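Local structure of putative rubredoxin reductase (Rhodopseudomonas palustris, 3FG2) at residues A372-V375 / F376-I380; R344-V347 / A348-S351; I258-Q261 / Q262-S266; S187-F190 / H191-S195. The protein probably carries electrons from NADH through its bound FAD to a ferredoxin that serves the cytochrome P450 CYP199A2. All blocks are in the same frame, centred on the assembly; numbering follows the deposited sequence.

Interaction 1: A372-V375 / F376-I380; sequences ADHV and FGRKI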
# COMPACT_ATOMS: atom_id res chain seq x y z
N ALA A 372 11.78 13.77 13.38
CA ALA A 372 11.49 15.18 13.61
C ALA A 372 11.12 15.94 12.34
O ALA A 372 10.24 16.78 12.36
CB ALA A 372 12.68 15.86 14.31
N ASP A 373 11.80 15.64 11.24
CA ASP A 373 11.50 16.32 9.98
C ASP A 373 10.13 15.91 9.46
O ASP A 373 9.41 16.71 8.86
CB ASP A 373 12.59 16.03 8.94
CG ASP A 373 13.91 16.74 9.24
OD1 ASP A 373 13.96 17.52 10.22
OD2 ASP A 373 14.90 16.53 8.51
N HIS A 374 9.75 14.66 9.71
CA HIS A 374 8.46 14.14 9.28
C HIS A 374 7.32 14.83 10.03
O HIS A 374 6.29 15.17 9.43
CB HIS A 374 8.39 12.63 9.52
CG HIS A 374 7.13 12.00 9.00
ND1 HIS A 374 6.81 11.96 7.66
CD2 HIS A 374 6.10 11.41 9.65
CE1 HIS A 374 5.64 11.38 7.51
NE2 HIS A 374 5.18 11.03 8.70
N VAL A 375 7.50 15.04 11.33
CA VAL A 375 6.48 15.70 12.13
C VAL A 375 6.32 17.14 11.65
O VAL A 375 5.23 17.69 11.67
CB VAL A 375 6.85 15.68 13.64
CG1 VAL A 375 5.91 16.58 14.43
CG2 VAL A 375 6.78 14.26 14.16
N PHE A 376 7.43 17.73 11.22
CA PHE A 376 7.43 19.09 10.71
C PHE A 376 6.54 19.17 9.47
O PHE A 376 5.69 20.05 9.35
CB PHE A 376 8.84 19.53 10.34
CG PHE A 376 8.90 20.86 9.65
CD1 PHE A 376 8.57 22.03 10.33
CD2 PHE A 376 9.24 20.95 8.31
CE1 PHE A 376 8.59 23.26 9.68
CE2 PHE A 376 9.26 22.17 7.65
CZ PHE A 376 8.94 23.33 8.35
N GLY A 377 6.75 18.24 8.54
CA GLY A 377 5.94 18.22 7.33
C GLY A 377 4.47 17.94 7.61
O GLY A 377 3.60 18.64 7.10
N ARG A 378 4.20 16.92 8.43
CA ARG A 378 2.83 16.54 8.77
C ARG A 378 2.02 17.70 9.34
O ARG A 378 0.81 17.73 9.23
CB ARG A 378 2.83 15.37 9.77
CG ARG A 378 3.32 14.03 9.19
CD ARG A 378 2.20 13.25 8.49
NE ARG A 378 1.23 12.71 9.44
CZ ARG A 378 1.43 11.63 10.19
NH1 ARG A 378 2.57 10.95 10.11
NH2 ARG A 378 0.50 11.23 11.05
N LYS A 379 2.71 18.67 9.93
CA LYS A 379 2.03 19.83 10.51
C LYS A 379 1.93 21.00 9.54
O LYS A 379 0.88 21.63 9.41
CB LYS A 379 2.77 20.27 11.78
CG LYS A 379 2.38 21.65 12.33
CD LYS A 379 0.91 21.72 12.75
CE LYS A 379 0.54 23.12 13.28
NZ LYS A 379 1.33 23.52 14.48
N ILE A 380 3.02 21.28 8.84
CA ILE A 380 3.08 22.40 7.91
C ILE A 380 2.41 22.17 6.55
O ILE A 380 1.68 23.04 6.06
CB ILE A 380 4.56 22.81 7.66
CG1 ILE A 380 4.64 24.04 6.78
CG2 ILE A 380 5.32 21.67 6.99
CD1 ILE A 380 6.05 24.35 6.28

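Interaction 2: R344-V347 / A348-S351; sequences RGSV and AERS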
# COMPACT_ATOMS: atom_id res chain seq x y z
N ARG A 344 18.59 17.86 4.18
CA ARG A 344 18.73 18.38 5.53
C ARG A 344 19.29 17.23 6.33
O ARG A 344 18.76 16.11 6.27
CB ARG A 344 17.38 18.81 6.14
CG ARG A 344 17.51 19.32 7.58
CD ARG A 344 16.17 19.81 8.11
NE ARG A 344 16.24 21.21 8.53
CZ ARG A 344 16.54 21.62 9.76
NH1 ARG A 344 16.79 20.72 10.69
NH2 ARG A 344 16.61 22.91 10.04
N GLY A 345 20.36 17.49 7.08
CA GLY A 345 20.98 16.44 7.86
C GLY A 345 22.16 15.86 7.11
O GLY A 345 22.76 16.54 6.28
N SER A 346 22.48 14.60 7.37
CA SER A 346 23.62 13.97 6.72
C SER A 346 23.35 12.56 6.21
O SER A 346 22.90 11.70 6.96
CB SER A 346 24.81 13.92 7.67
OG SER A 346 25.81 13.05 7.16
N VAL A 347 23.66 12.34 4.94
CA VAL A 347 23.48 11.03 4.33
C VAL A 347 24.47 10.07 4.97
O VAL A 347 24.14 8.92 5.28
CB VAL A 347 23.73 11.09 2.82
CG1 VAL A 347 23.50 9.72 2.20
CG2 VAL A 347 22.81 12.11 2.19
N ALA A 348 25.69 10.56 5.18
CA ALA A 348 26.75 9.75 5.79
C ALA A 348 26.35 9.29 7.18
O ALA A 348 26.61 8.14 7.56
CB ALA A 348 28.05 10.54 5.85
N GLU A 349 25.73 10.18 7.94
CA GLU A 349 25.29 9.87 9.30
C GLU A 349 24.03 9.00 9.31
O GLU A 349 23.56 8.61 10.38
CB GLU A 349 25.02 11.16 10.07
CG GLU A 349 26.24 12.05 10.21
CD GLU A 349 27.40 11.33 10.85
OE1 GLU A 349 27.26 10.91 12.02
OE2 GLU A 349 28.45 11.17 10.19
N ARG A 350 23.50 8.70 8.14
CA ARG A 350 22.30 7.87 8.02
C ARG A 350 21.07 8.48 8.69
O ARG A 350 20.22 7.77 9.22
CB ARG A 350 22.54 6.48 8.62
CG ARG A 350 23.60 5.67 7.90
CD ARG A 350 23.51 4.23 8.36
NE ARG A 350 24.81 3.57 8.34
CZ ARG A 350 25.84 3.91 9.12
NH1 ARG A 350 25.72 4.92 9.98
NH2 ARG A 350 26.98 3.24 9.04
N SER A 351 20.99 9.80 8.68
CA SER A 351 19.85 10.51 9.23
C SER A 351 19.77 11.82 8.48
O SER A 351 20.59 12.72 8.68
CB SER A 351 20.01 10.78 10.72
OG SER A 351 18.88 11.48 11.20

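Interaction 3: I258-Q261 / Q262-S266; sequences IVDQ and QLLTS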
# COMPACT_ATOMS: atom_id res chain seq x y z
N ILE A 258 -14.04 4.96 -9.84
CA ILE A 258 -14.21 6.41 -9.80
C ILE A 258 -15.25 6.91 -8.80
O ILE A 258 -16.36 6.40 -8.73
CB ILE A 258 -14.55 6.95 -11.21
CG1 ILE A 258 -13.35 6.75 -12.14
CG2 ILE A 258 -14.90 8.43 -11.14
CD1 ILE A 258 -13.64 7.03 -13.61
N VAL A 259 -14.83 7.92 -8.03
CA VAL A 259 -15.67 8.54 -7.01
C VAL A 259 -15.39 10.05 -6.95
O VAL A 259 -14.31 10.49 -7.35
CB VAL A 259 -15.41 7.90 -5.61
CG1 VAL A 259 -15.77 6.42 -5.63
CG2 VAL A 259 -13.95 8.08 -5.22
N ASP A 260 -16.36 10.83 -6.48
CA ASP A 260 -16.17 12.28 -6.39
C ASP A 260 -15.49 12.72 -5.09
O ASP A 260 -14.93 11.89 -4.38
CB ASP A 260 -17.52 13.01 -6.54
CG ASP A 260 -18.53 12.62 -5.47
OD1 ASP A 260 -18.13 12.07 -4.41
OD2 ASP A 260 -19.74 12.88 -5.68
N GLN A 261 -15.53 14.01 -4.79
CA GLN A 261 -14.91 14.55 -3.59
C GLN A 261 -15.36 13.86 -2.30
O GLN A 261 -14.61 13.81 -1.33
CB GLN A 261 -15.19 16.05 -3.46
CG GLN A 261 -14.60 16.89 -4.56
CD GLN A 261 -15.02 18.35 -4.47
OE1 GLN A 261 -14.59 19.17 -5.29
NE2 GLN A 261 -15.86 18.68 -3.49
N GLN A 262 -16.58 13.35 -2.30
CA GLN A 262 -17.09 12.70 -1.11
C GLN A 262 -16.97 11.18 -1.15
O GLN A 262 -17.58 10.48 -0.34
CB GLN A 262 -18.54 13.12 -0.87
CG GLN A 262 -18.65 14.52 -0.26
CD GLN A 262 -20.06 15.07 -0.31
OE1 GLN A 262 -21.03 14.35 -0.07
NE2 GLN A 262 -20.17 16.37 -0.59
N LEU A 263 -16.17 10.69 -2.10
CA LEU A 263 -15.93 9.27 -2.26
C LEU A 263 -17.18 8.49 -2.65
O LEU A 263 -17.35 7.32 -2.28
CB LEU A 263 -15.30 8.70 -0.98
CG LEU A 263 -14.16 9.60 -0.45
CD1 LEU A 263 -13.59 9.05 0.84
CD2 LEU A 263 -13.09 9.70 -1.52
N LEU A 264 -18.06 9.15 -3.40
CA LEU A 264 -19.30 8.55 -3.88
C LEU A 264 -19.19 8.25 -5.36
O LEU A 264 -18.65 9.05 -6.13
CB LEU A 264 -20.47 9.51 -3.66
CG LEU A 264 -21.09 9.58 -2.26
CD1 LEU A 264 -21.97 10.82 -2.14
CD2 LEU A 264 -21.89 8.31 -2.00
N THR A 265 -19.69 7.08 -5.76
CA THR A 265 -19.68 6.70 -7.17
C THR A 265 -20.82 7.45 -7.84
O THR A 265 -21.47 8.29 -7.21
CB THR A 265 -19.95 5.20 -7.36
OG1 THR A 265 -21.27 4.90 -6.91
CG2 THR A 265 -18.92 4.37 -6.59
N SER A 266 -21.08 7.16 -9.11
CA SER A 266 -22.16 7.83 -9.82
C SER A 266 -23.50 7.35 -9.25
O SER A 266 -24.54 7.94 -9.51
CB SER A 266 -22.08 7.50 -11.31
OG SER A 266 -22.08 6.10 -11.50

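Interaction 4: S187-F190 / H191-S195; sequences SSYF and HDRHS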
# COMPACT_ATOMS: atom_id res chain seq x y z
N SER A 187 16.61 6.95 -3.51
CA SER A 187 16.98 5.72 -4.20
C SER A 187 18.46 5.44 -3.99
O SER A 187 18.86 4.34 -3.62
CB SER A 187 16.71 5.82 -5.70
OG SER A 187 15.36 6.12 -5.94
N SER A 188 19.28 6.46 -4.22
CA SER A 188 20.72 6.35 -4.07
C SER A 188 21.10 5.82 -2.68
O SER A 188 21.84 4.84 -2.56
CB SER A 188 21.37 7.71 -4.30
OG SER A 188 22.78 7.65 -4.13
N TYR A 189 20.57 6.45 -1.63
CA TYR A 189 20.87 6.04 -0.26
C TYR A 189 20.56 4.56 -0.04
O TYR A 189 21.38 3.80 0.47
CB TYR A 189 20.05 6.86 0.75
CG TYR A 189 20.19 6.36 2.18
CD1 TYR A 189 21.36 6.62 2.92
CD2 TYR A 189 19.20 5.58 2.77
CE1 TYR A 189 21.53 6.11 4.21
CE2 TYR A 189 19.36 5.06 4.07
CZ TYR A 189 20.53 5.33 4.78
OH TYR A 189 20.70 4.82 6.05
N PHE A 190 19.36 4.15 -0.43
CA PHE A 190 18.96 2.76 -0.24
C PHE A 190 19.70 1.80 -1.15
O PHE A 190 19.85 0.62 -0.81
CB PHE A 190 17.44 2.63 -0.39
CG PHE A 190 16.70 3.07 0.82
CD1 PHE A 190 16.04 4.30 0.86
CD2 PHE A 190 16.71 2.29 1.98
CE1 PHE A 190 15.42 4.74 2.03
CE2 PHE A 190 16.09 2.71 3.15
CZ PHE A 190 15.44 3.94 3.18
N HIS A 191 20.17 2.29 -2.29
CA HIS A 191 20.92 1.44 -3.19
C HIS A 191 22.23 1.11 -2.48
O HIS A 191 22.69 -0.03 -2.50
CB HIS A 191 21.22 2.13 -4.51
CG HIS A 191 22.27 1.44 -5.32
ND1 HIS A 191 23.62 1.56 -5.04
CD2 HIS A 191 22.18 0.57 -6.35
CE1 HIS A 191 24.31 0.79 -5.87
NE2 HIS A 191 23.46 0.18 -6.67
N ASP A 192 22.82 2.11 -1.84
CA ASP A 192 24.08 1.92 -1.12
C ASP A 192 23.89 0.97 0.07
O ASP A 192 24.64 -0.00 0.22
CB ASP A 192 24.62 3.27 -0.60
CG ASP A 192 25.14 4.17 -1.72
OD1 ASP A 192 25.42 3.67 -2.83
OD2 ASP A 192 25.30 5.39 -1.48
N ARG A 193 22.90 1.25 0.90
CA ARG A 193 22.62 0.42 2.07
C ARG A 193 22.42 -1.05 1.71
O ARG A 193 23.03 -1.93 2.32
CB ARG A 193 21.39 0.95 2.80
CG ARG A 193 21.59 2.35 3.37
CD ARG A 193 22.60 2.32 4.50
NE ARG A 193 22.02 1.73 5.71
CZ ARG A 193 22.72 1.10 6.65
NH1 ARG A 193 24.03 0.95 6.53
NH2 ARG A 193 22.10 0.62 7.72
N HIS A 194 21.56 -1.30 0.73
CA HIS A 194 21.28 -2.68 0.32
C HIS A 194 22.50 -3.34 -0.31
O HIS A 194 22.80 -4.49 -0.01
CB HIS A 194 20.10 -2.71 -0.65
CG HIS A 194 18.79 -2.44 0.03
ND1 HIS A 194 18.40 -3.09 1.17
CD2 HIS A 194 17.78 -1.60 -0.29
CE1 HIS A 194 17.21 -2.66 1.54
NE2 HIS A 194 16.81 -1.76 0.67
N SER A 195 23.20 -2.61 -1.17
CA SER A 195 24.41 -3.14 -1.80
C SER A 195 25.39 -3.49 -0.69
O SER A 195 26.02 -4.55 -0.71
CB SER A 195 25.04 -2.09 -2.71
OG SER A 195 24.21 -1.81 -3.82
O HOH W 1 24.42 5.33 -4.87

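Interaction 1: A372-V375 / F376-I380
Helix 371-380 of the C-terminal reductase domain carries His-374 and Arg-378 one turn apart on the same flank, where imidazole and guanidinium meet both by a hydrogen bond and by a CH-pi contact. Arg-378 NH1 donates to His-374 NE2 over 3.0 Å, with 150° at the hydrogen. The acceptor lies in the guanidinium plane, while NH1 is tilted 25° out of the imidazole plane. The arginine chain, bent at chi2 and chi3, carries CG over one face of the His-374 ring, 3.8 Å from its centroid, before NH1 comes round to NE2. The imidazole meets it with CG anti to the backbone N (chi1 -176°). NE2 acts as acceptor here, which would favour a neutral ring with its proton on ND1. Beneath the pair, Arg-378 N bonds to His-374 O at 2.9 Å, and Gly-377 N to Asp-373 O at 3.1 Å. Phe-376 leaves the helix on another side and packs on Leu-399 and Ala-402 of helix 399-403, whereas Asp-373 is held by Arg-370 and Ser-353. Arg-378 also makes a cation-pi contact with Trp-319, and its side chain is about 10 Å from the bound FAD. The whole is an i to i+4 histidine-arginine pair on an alpha-helix packed against the antiparallel sheet of the domain.

Interaction 2: R344-V347 / A348-S351
Ser-346 and Ser-351 form an antiparallel hydrogen-bonded pair, Ser-346 N to Ser-351 O at 3.0 Å and Ser-351 N to Ser-346 O at 3.2 Å, closing a beta hairpin between strands 340-344 and 351-358. Inside it Val-347 to Arg-350 make a type I turn, and a G1 beta bulge follows, with Arg-350 and Ser-351 both facing Ser-346. Arg-350 takes up the bulge with positive phi (62°), and its N bonds to Val-347 O at 2.9 Å from well above the carbonyl plane. Gly-345, also at positive phi, sits at the corner where the chain leaves strand 340-344. Val-347 and Arg-350 reach outward to Tyr-189 of helix 184-196, while the hydroxyl of Ser-351 is bonded to Asn-369 O. The side chain of Ser-346 turns back over the loop: with OG anti to its own backbone N (chi1 167°), the hydroxyl faces the amides that follow. Glu-349 folds its aliphatic part against it, CG lying 3.5 Å from Ser-346 CB, and Glu-349 N donates to Ser-346 OG over 3.0 Å with an angle of 160° at the hydrogen.

Interaction 3: I258-Q261 / Q262-S266
Asp-260 lays its carboxylate alongside the side chain of Leu-264, the two pointing the same way, with OD1 3.5 Å from Leu-264 CB. The same oxygen is gripped by two backbone amides: Gln-262 N at 2.9 Å and Leu-264 N at 3.1 Å approach OD1 from opposite faces of the carboxylate, each well out of its plane. The bond from Leu-264 is the straighter, 160° at the hydrogen against 137° for Gln-262. The first torsion (chi1 60°) puts the carboxylate between the backbone N and the carbonyl carbon, the crowded position, and so folds it back over the turn. Asp-260 to Leu-263 form a type I beta turn, with Leu-263 N bonded to Asp-260 O at 2.9 Å, and Leu-263, which ends the turn, has positive phi. Asp-260 N in turn bonds to Leu-264 O at 2.9 Å, so the aspartate holds the returning chain through its amide, carbonyl and side chain alike. On the buried side, Val-259 reaches across with both branches: CG2 meets Leu-263 CD2 at 4.1 Å, and CG1 lies 3.9 Å from Thr-265 CG2. Leu-263 continues into the protein against Val-303 of helix 293-306, and the hydroxyl of Thr-265 bonds to Ile-270 O. The turn thus leads from strand 257-259 towards strand 270-272, an edge strand of the parallel sheet in the FAD-binding Rossmann-type fold. Two N-H donors on a single carboxylate oxygen should favour the charged form of Asp-260, and they fix the rotation of its side chain while it pins the tight turn.

Interaction 4: S187-F190 / H191-S195
The apolar part of the contact is between Tyr-189 and Arg-193, one turn apart on helix 184-196. Arg-193 CG lies over one face of the phenol ring, 3.7 Å from the centroid and displaced toward the rim, in a CH-pi contact. The two side chains run the same way, the arginine bent at chi2 and chi3, with ring and guanidinium planes 33° apart. Tyr-189 CG, anti to the backbone N (chi1 174°), sets the ring where Arg-193 CG can cover one face. Among the backbone bonds, Arg-193 N meets Tyr-189 O at 3.0 Å almost straight, His-191 N reaches Ser-187 O at 2.8 Å, and Asp-192 N and His-194 N continue the alpha-helical pattern. Polar side chains bond on the outer surface: one water joins Ser-188 OG, at 2.9 Å, to Asp-192 OD1, to which it donates at 2.8 Å. Farther along, Ser-195 OG donates to His-191 O at 2.7 Å, and that carbonyl also takes Ser-195 N from the opposite face of its plane. The polar ends of the tyrosine and arginine share a partner outside the helix: Asp-327 accepts from Arg-193 NE in a salt bridge and bonds Tyr-189 OH with its other oxygen. The tyrosine-arginine pair therefore presents a hydroxyl and a cation together to one carboxylate, probably favouring its charged form and tying this beta-alpha-beta helix to the C-terminal domain.

Along the chain the order is interaction 4, 3, 2, 1, in series; none crosses or encloses another, and each spans one continuous stretch. Interaction 4 lies on the helix between strands 167-171 and 200-202. Interaction 3 closes the turn after strand 257-259, on the other side of the chain's centre, about 39 Å from interaction 4 between centres. Interaction 2 closes the hairpin 340-358, and interaction 1 follows on helix 371-380. Interactions 2 and 4 touch between the nucleotide-disulphide oxidoreductase part and the C-terminal domain, Val-347 CG1 lying 3.8 Å from Tyr-189 CD1; interactions 1 and 2 meet where Asp-373 OD2 lies 3.5 Å from Arg-344 CD. Interaction 3 touches none of the others.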